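Local coordinates for hypothetical NUDIX hydrolase (Listeria monocytogenes, PDB 3SON), which probably hydrolyses a nucleoside diphosphate linked to another group, with the help of divalent metal ions, at the interface of chains A and B. Residues are numbered along the deposited sequence; one frame, centred on the assembly and turned at random. Chains: chain A/B, Hypothetical NUDIX hydrolase.

All three contacts belong to one two-fold symmetric interface. Contacts 1 and 3 lie close together, the centres of their C-alpha atoms about 8 Å apart, and share A:Val87 and B:Ser71. Contact 2 lies about 22 Å from contact 1 and 16 Å from contact 3, measured in the same way. In contacts 1 and 2, helix 128-142 of one chain packs against residues 86-87 of the other; contact 1 adds A:Pro76 and A:Phe78. Contact 3 joins the chains strand to strand between them. Such a continuous seam would suit a dimer, although the structure alone does not prove one in solution.

Contact 1: the interface of chains A and B. Residues chain A 75-76, 78, 86-87; chain B 71, 132, 135.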
loop_
_atom_site.group_PDB
_atom_site.type_symbol
_atom_site.label_atom_id
_atom_site.label_comp_id
_atom_site.label_asym_id
_atom_site.label_seq_id
_atom_site.Cartn_x
_atom_site.Cartn_y
_atom_site.Cartn_z
ATOM N N ILE A 75 2.661 6.416 -0.853
ATOM C CA ILE A 75 3.307 6.394 -2.161
ATOM C C ILE A 75 4.528 7.272 -2.124
ATOM O O ILE A 75 4.471 8.352 -1.542
ATOM C CB ILE A 75 2.372 6.948 -3.265
ATOM C CG1 ILE A 75 1.047 6.220 -3.319
ATOM C CG2 ILE A 75 3.026 6.841 -4.637
ATOM C CD1 ILE A 75 0.064 6.937 -4.245
ATOM N N PRO A 76 5.649 6.833 -2.761
ATOM C CA PRO A 76 6.854 7.690 -2.890
ATOM C C PRO A 76 6.370 8.998 -3.470
ATOM O O PRO A 76 5.683 9.025 -4.502
ATOM C CB PRO A 76 7.749 6.892 -3.834
ATOM C CG PRO A 76 7.351 5.465 -3.577
ATOM C CD PRO A 76 5.883 5.469 -3.271
ATOM N N PHE A 78 7.699 11.319 -4.784
ATOM C CA PHE A 78 8.361 11.714 -6.049
ATOM C C PHE A 78 7.499 11.489 -7.330
ATOM O O PHE A 78 7.727 12.111 -8.372
ATOM C CB PHE A 78 9.741 11.041 -6.189
ATOM C CG PHE A 78 9.722 9.631 -6.725
ATOM C CD1 PHE A 78 9.692 9.394 -8.083
ATOM C CD2 PHE A 78 9.863 8.528 -5.864
ATOM C CE1 PHE A 78 9.686 8.093 -8.574
ATOM C CE2 PHE A 78 9.913 7.234 -6.350
ATOM C CZ PHE A 78 9.812 7.014 -7.710
ATOM N N TYR A 86 8.706 12.483 2.152
ATOM C CA TYR A 86 9.200 11.337 1.398
ATOM C C TYR A 86 8.096 10.469 0.817
ATOM O O TYR A 86 8.221 9.962 -0.302
ATOM C CB TYR A 86 10.130 10.479 2.230
ATOM C CG TYR A 86 11.301 11.199 2.774
ATOM C CD1 TYR A 86 12.292 11.713 1.914
ATOM C CD2 TYR A 86 11.433 11.413 4.134
ATOM C CE1 TYR A 86 13.378 12.405 2.421
ATOM C CE2 TYR A 86 12.515 12.098 4.631
ATOM C CZ TYR A 86 13.486 12.573 3.767
ATOM O OH TYR A 86 14.554 13.264 4.255
ATOM N N VAL A 87 7.028 10.249 1.574
ATOM C CA VAL A 87 5.885 9.459 1.091
ATOM C C VAL A 87 4.580 10.182 1.417
ATOM O O VAL A 87 4.531 10.967 2.382
ATOM C CB VAL A 87 5.885 8.058 1.721
ATOM C CG1 VAL A 87 7.163 7.303 1.368
ATOM C CG2 VAL A 87 5.781 8.137 3.282
ATOM N N SER B 71 5.740 5.257 6.258
ATOM C CA SER B 71 5.064 4.357 5.313
ATOM C C SER B 71 4.182 3.333 6.004
ATOM O O SER B 71 4.576 2.720 6.978
ATOM C CB SER B 71 6.085 3.632 4.386
ATOM O OG SER B 71 6.767 4.554 3.561
ATOM N N THR B 132 7.969 0.685 -0.992
ATOM C CA THR B 132 7.719 2.095 -0.583
ATOM C C THR B 132 8.463 2.386 0.742
ATOM O O THR B 132 9.192 3.354 0.858
ATOM C CB THR B 132 6.197 2.370 -0.419
ATOM O OG1 THR B 132 5.584 2.222 -1.714
ATOM C CG2 THR B 132 5.943 3.824 0.076
ATOM N N TYR B 135 12.040 2.693 0.056
ATOM C CA TYR B 135 12.286 4.006 -0.561
ATOM C C TYR B 135 12.471 5.094 0.480
ATOM O O TYR B 135 13.468 5.861 0.432
ATOM C CB TYR B 135 11.126 4.393 -1.457
ATOM C CG TYR B 135 11.214 5.885 -1.898
ATOM C CD1 TYR B 135 12.118 6.254 -2.824
ATOM C CD2 TYR B 135 10.444 6.904 -1.288
ATOM C CE1 TYR B 135 12.273 7.601 -3.213
ATOM C CE2 TYR B 135 10.560 8.231 -1.676
ATOM C CZ TYR B 135 11.461 8.565 -2.655
ATOM O OH TYR B 135 11.638 9.887 -3.081
#
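With chi1 at 169°, B:Tyr135 swings its CG away from its own backbone N and lays the phenol ring against A:Pro76 and A:Phe78. A:Phe78 has chi1 at 83°, with CG between the backbone N and the carbonyl carbon, and this rotamer brings CD2 to the hydroxyl end of the phenol. A:Pro76 CB lies over a face of the B:Tyr135 ring, 3.9 Å from the centroid and offset towards the rim, which identifies a CH-pi contact. There A:Phe78 CD2 approaches B:Tyr135 CZ at 3.6 Å, the two side chains crossing obliquely. The phenol is also met at its edge and in its plane by a backbone oxygen: A:Tyr86 O is 3.2 Å from B:Tyr135 CE2, which suggests a weak C-H to oxygen attraction.

One helical turn earlier, B:Thr132 crosses A:Pro76 at about a right angle. Its methyl CG2 is 3.7 Å from A:Pro76 CD, and its hydroxyl OG1 is 3.6 Å from that same carbon. The methyl also reaches A:Val87, with B:Thr132 CG2 and A:Val87 CG1 3.9 Å apart. A:Val87 CG1 then touches the hydroxyl B:Ser71 OG at 3.5 Å, extending the patch to strand 71-76. By fitting a tyrosine of helix 128-142 against the proline that ends strand 66-76 and the following 3-10 turn, the site probably helps fix the register of the two subunits.

Contact 2: the interface of chains A and B. Residues chain A 70-71, 132, 135-136, 139-140; chain B 86-87.
On one face of the B:Tyr86 ring sits the aliphatic part of A:Arg140, its CG 4.0 Å from the ring centroid in a CH-pi contact. The guanidinium of A:Arg140 has B:Tyr86 CE2 over the centre of one face, with the two planes inclined by 52°; its edges are directed at A:Asp70 and A:Glu136. A:Glu139 CB approaches B:Tyr86 CD1 at 3.7 Å, while A:Glu139 CG lies over the A:Tyr135 ring, near its rim, and B:Tyr86 O meets that ring's edge in plane.

A polar network within chain A fixes this surface. A:Glu136 OE2 accepts from A:Arg140 NE at 2.8 Å through its anti lone pair and from A:Asp70 N through its syn lone pair. The other carboxylate oxygen, OE1, takes A:Ser71 N on its syn side and the A:Ser71 hydroxyl on its anti side. A:Arg140 NH2 forms a salt bridge 2.8 Å from A:Asp70 OD2, met from above the carboxylate plane. With chi1 at 178°, A:Glu136 extends towards strand 66-76, leaving its CG 4.0 Å from B:Tyr86 CB. B:Val87 CG1 rests 3.6 Å from A:Ser71 OG.

In the fold, helix 128-142 is tied to strand 66-76 of chain A; along this junction pack B:Tyr86, in the loop before strand 87-96, and B:Val87, which begins it.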
loop_
_atom_site.group_PDB
_atom_site.type_symbol
_atom_site.label_atom_id
_atom_site.label_comp_id
_atom_site.label_asym_id
_atom_site.label_seq_id
_atom_site.Cartn_x
_atom_site.Cartn_y
_atom_site.Cartn_z
ATOM N N ASP A 70 -11.579 1.825 3.879
ATOM C CA ASP A 70 -10.462 1.804 4.860
ATOM C C ASP A 70 -9.081 1.585 4.243
ATOM O O ASP A 70 -8.086 1.941 4.840
ATOM C CB ASP A 70 -10.684 0.712 5.915
ATOM C CG ASP A 70 -11.876 0.948 6.766
ATOM O OD1 ASP A 70 -12.011 2.087 7.274
ATOM O OD2 ASP A 70 -12.658 -0.026 6.963
ATOM N N SER A 71 -9.010 1.017 3.062
ATOM C CA SER A 71 -7.714 0.719 2.483
ATOM C C SER A 71 -6.937 1.996 2.240
ATOM O O SER A 71 -7.454 2.941 1.685
ATOM C CB SER A 71 -7.849 -0.111 1.174
ATOM O OG SER A 71 -8.369 -1.391 1.393
ATOM N N THR A 132 -5.808 -4.193 -3.200
ATOM C CA THR A 132 -6.275 -4.236 -1.824
ATOM C C THR A 132 -7.566 -3.438 -1.647
ATOM O O THR A 132 -8.536 -3.971 -1.066
ATOM C CB THR A 132 -5.218 -3.786 -0.836
ATOM O OG1 THR A 132 -4.120 -4.714 -0.905
ATOM C CG2 THR A 132 -5.789 -3.748 0.638
ATOM N N TYR A 135 -10.424 -5.403 -3.325
ATOM C CA TYR A 135 -10.848 -6.516 -2.453
ATOM C C TYR A 135 -11.848 -6.053 -1.407
ATOM O O TYR A 135 -12.917 -6.671 -1.193
ATOM C CB TYR A 135 -9.617 -7.142 -1.764
ATOM C CG TYR A 135 -10.005 -8.094 -0.721
ATOM C CD1 TYR A 135 -10.462 -9.347 -1.043
ATOM C CD2 TYR A 135 -10.002 -7.720 0.610
ATOM C CE1 TYR A 135 -10.900 -10.232 -0.042
ATOM C CE2 TYR A 135 -10.417 -8.581 1.585
ATOM C CZ TYR A 135 -10.874 -9.830 1.252
ATOM O OH TYR A 135 -11.291 -10.689 2.273
ATOM N N GLU A 136 -11.462 -5.024 -0.676
ATOM C CA GLU A 136 -12.333 -4.455 0.375
ATOM C C GLU A 136 -13.702 -4.043 -0.221
ATOM O O GLU A 136 -14.744 -4.342 0.311
ATOM C CB GLU A 136 -11.650 -3.250 1.024
ATOM C CG GLU A 136 -12.581 -2.647 2.067
ATOM C CD GLU A 136 -12.098 -1.339 2.665
ATOM O OE1 GLU A 136 -10.927 -0.891 2.396
ATOM O OE2 GLU A 136 -12.938 -0.723 3.388
ATOM N N GLU A 139 -15.773 -7.153 -1.007
ATOM C CA GLU A 139 -16.347 -7.755 0.216
ATOM C C GLU A 139 -17.483 -6.937 0.789
ATOM O O GLU A 139 -18.530 -7.487 1.166
ATOM C CB GLU A 139 -15.250 -7.991 1.273
ATOM C CG GLU A 139 -14.224 -9.034 0.887
ATOM C CD GLU A 139 -14.872 -10.368 0.581
ATOM O OE1 GLU A 139 -15.559 -10.927 1.468
ATOM O OE2 GLU A 139 -14.696 -10.847 -0.559
ATOM N N ARG A 140 -17.310 -5.621 0.832
ATOM C CA ARG A 140 -18.367 -4.721 1.282
ATOM C C ARG A 140 -19.619 -4.760 0.412
ATOM O O ARG A 140 -20.695 -4.856 0.942
ATOM C CB ARG A 140 -17.859 -3.340 1.428
ATOM C CG ARG A 140 -16.916 -3.105 2.579
ATOM C CD ARG A 140 -16.569 -1.636 2.591
ATOM N NE ARG A 140 -15.681 -1.291 3.687
ATOM C CZ ARG A 140 -16.080 -1.006 4.914
ATOM N NH1 ARG A 140 -17.384 -1.069 5.246
ATOM N NH2 ARG A 140 -15.158 -0.712 5.837
ATOM N N TYR B 86 -11.971 -5.821 7.269
ATOM C CA TYR B 86 -11.697 -6.276 5.923
ATOM C C TYR B 86 -10.207 -6.257 5.587
ATOM O O TYR B 86 -9.713 -7.095 4.780
ATOM C CB TYR B 86 -12.470 -5.410 4.908
ATOM C CG TYR B 86 -13.962 -5.552 5.024
ATOM C CD1 TYR B 86 -14.590 -6.708 4.634
ATOM C CD2 TYR B 86 -14.739 -4.555 5.554
ATOM C CE1 TYR B 86 -15.971 -6.880 4.727
ATOM C CE2 TYR B 86 -16.132 -4.746 5.714
ATOM C CZ TYR B 86 -16.744 -5.891 5.238
ATOM O OH TYR B 86 -18.131 -6.131 5.334
ATOM N N VAL B 87 -9.540 -5.247 6.075
ATOM C CA VAL B 87 -8.162 -4.975 5.861
ATOM C C VAL B 87 -7.532 -4.538 7.163
ATOM O O VAL B 87 -8.206 -3.998 8.044
ATOM C CB VAL B 87 -7.904 -3.969 4.696
ATOM C CG1 VAL B 87 -8.692 -4.387 3.433
ATOM C CG2 VAL B 87 -8.201 -2.519 5.082
HETATM O O HOH W 1 -10.526 -9.935 4.473
#

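Contact 3: the interface of chains A and B. Residues chain A 72-74, 87; chain B 70-73.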
loop_
_atom_site.group_PDB
_atom_site.type_symbol
_atom_site.label_atom_id
_atom_site.label_comp_id
_atom_site.label_asym_id
_atom_site.label_seq_id
_atom_site.Cartn_x
_atom_site.Cartn_y
_atom_site.Cartn_z
ATOM N N HIS A 72 -5.707 2.019 2.708
ATOM C CA HIS A 72 -4.847 3.160 2.558
ATOM C C HIS A 72 -3.438 2.706 2.284
ATOM O O HIS A 72 -3.016 1.666 2.793
ATOM C CB HIS A 72 -4.965 4.003 3.863
ATOM C CG HIS A 72 -3.773 4.861 4.151
ATOM N ND1 HIS A 72 -2.547 4.341 4.349
ATOM C CD2 HIS A 72 -3.645 6.244 4.283
ATOM C CE1 HIS A 72 -1.662 5.333 4.552
ATOM N NE2 HIS A 72 -2.341 6.504 4.542
ATOM N N ALA A 73 -2.683 3.472 1.491
ATOM C CA ALA A 73 -1.265 3.180 1.208
ATOM C C ALA A 73 -0.391 4.444 1.090
ATOM O O ALA A 73 -0.865 5.502 0.856
ATOM C CB ALA A 73 -1.118 2.361 -0.077
ATOM N N SER A 74 0.895 4.300 1.333
ATOM C CA SER A 74 1.806 5.415 1.170
ATOM C C SER A 74 2.382 5.307 -0.213
ATOM O O SER A 74 2.529 4.201 -0.748
ATOM C CB SER A 74 2.878 5.368 2.271
ATOM O OG SER A 74 2.262 5.446 3.536
ATOM N N VAL A 87 7.028 10.249 1.574
ATOM C CA VAL A 87 5.885 9.459 1.091
ATOM C C VAL A 87 4.580 10.182 1.417
ATOM O O VAL A 87 4.531 10.967 2.382
ATOM C CB VAL A 87 5.885 8.058 1.721
ATOM C CG1 VAL A 87 7.163 7.303 1.368
ATOM C CG2 VAL A 87 5.781 8.137 3.282
ATOM N N ASP B 70 7.224 6.540 8.268
ATOM C CA ASP B 70 5.860 7.009 7.929
ATOM C C ASP B 70 5.052 6.010 7.102
ATOM O O ASP B 70 3.824 5.921 7.206
ATOM C CB ASP B 70 5.908 8.284 7.113
ATOM C CG ASP B 70 6.413 9.437 7.870
ATOM O OD1 ASP B 70 6.093 9.539 9.064
ATOM O OD2 ASP B 70 7.119 10.250 7.242
ATOM N N SER B 71 5.740 5.257 6.258
ATOM C CA SER B 71 5.064 4.357 5.313
ATOM C C SER B 71 4.182 3.333 6.004
ATOM O O SER B 71 4.576 2.720 6.978
ATOM C CB SER B 71 6.085 3.632 4.386
ATOM O OG SER B 71 6.767 4.554 3.561
ATOM N N HIS B 72 2.936 3.246 5.552
ATOM C CA HIS B 72 2.070 2.165 5.977
ATOM C C HIS B 72 1.077 1.844 4.949
ATOM O O HIS B 72 0.840 2.633 4.030
ATOM C CB HIS B 72 1.437 2.481 7.349
ATOM C CG HIS B 72 0.531 3.659 7.360
ATOM N ND1 HIS B 72 0.987 4.940 7.276
ATOM C CD2 HIS B 72 -0.836 3.739 7.534
ATOM C CE1 HIS B 72 -0.050 5.779 7.374
ATOM N NE2 HIS B 72 -1.163 5.049 7.552
ATOM N N ALA B 73 0.526 0.659 5.032
ATOM C CA ALA B 73 -0.369 0.223 4.019
ATOM C C ALA B 73 -1.328 -0.776 4.583
ATOM O O ALA B 73 -1.067 -1.418 5.596
ATOM C CB ALA B 73 0.411 -0.426 2.902
#
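Ring stacking joins A:His72 and B:His72 near the two-fold axis. Their imidazoles lie with centroids 4.1 Å apart and planes only 18° from parallel, and the CE1 atoms of A:His72 and B:His72 are separated by 3.3 Å. A:His72 CE1 projects over one face of the B:His72 ring, towards its rim, which makes the overlap partial. The two copies reach this arrangement by different first torsions: chi1 is 155° in A:His72 and 64° in B:His72, a local departure from exact symmetry that probably lets the rings overlap.

Hydrogen bonding runs along the meeting strands, where A:Ala73 and B:Ala73 form an antiparallel bridge. The hydroxyl of A:Ser74 serves as both acceptor and donor: B:His72 N gives to A:Ser74 OG at 3.1 Å, and A:Ser74 OG gives to B:His72 O at 3.2 Å. The latter bond lies in the carbonyl plane, on a lone pair. The backbone amide A:Ser74 N lies 3.2 Å from B:His72 O and could donate to it, though at a bent angle, as a possible second link across the seam.

Apolar contact is provided at the side of the strand pair by A:Val87 CG2, 3.8 Å from B:Asp70 CB. A bond inside chain B helps hold the stacked imidazole in its rotation: B:His72 ND1, with its acceptor nearly in the ring plane, donates to the backbone oxygen B:Asp70 O at 3.0 Å.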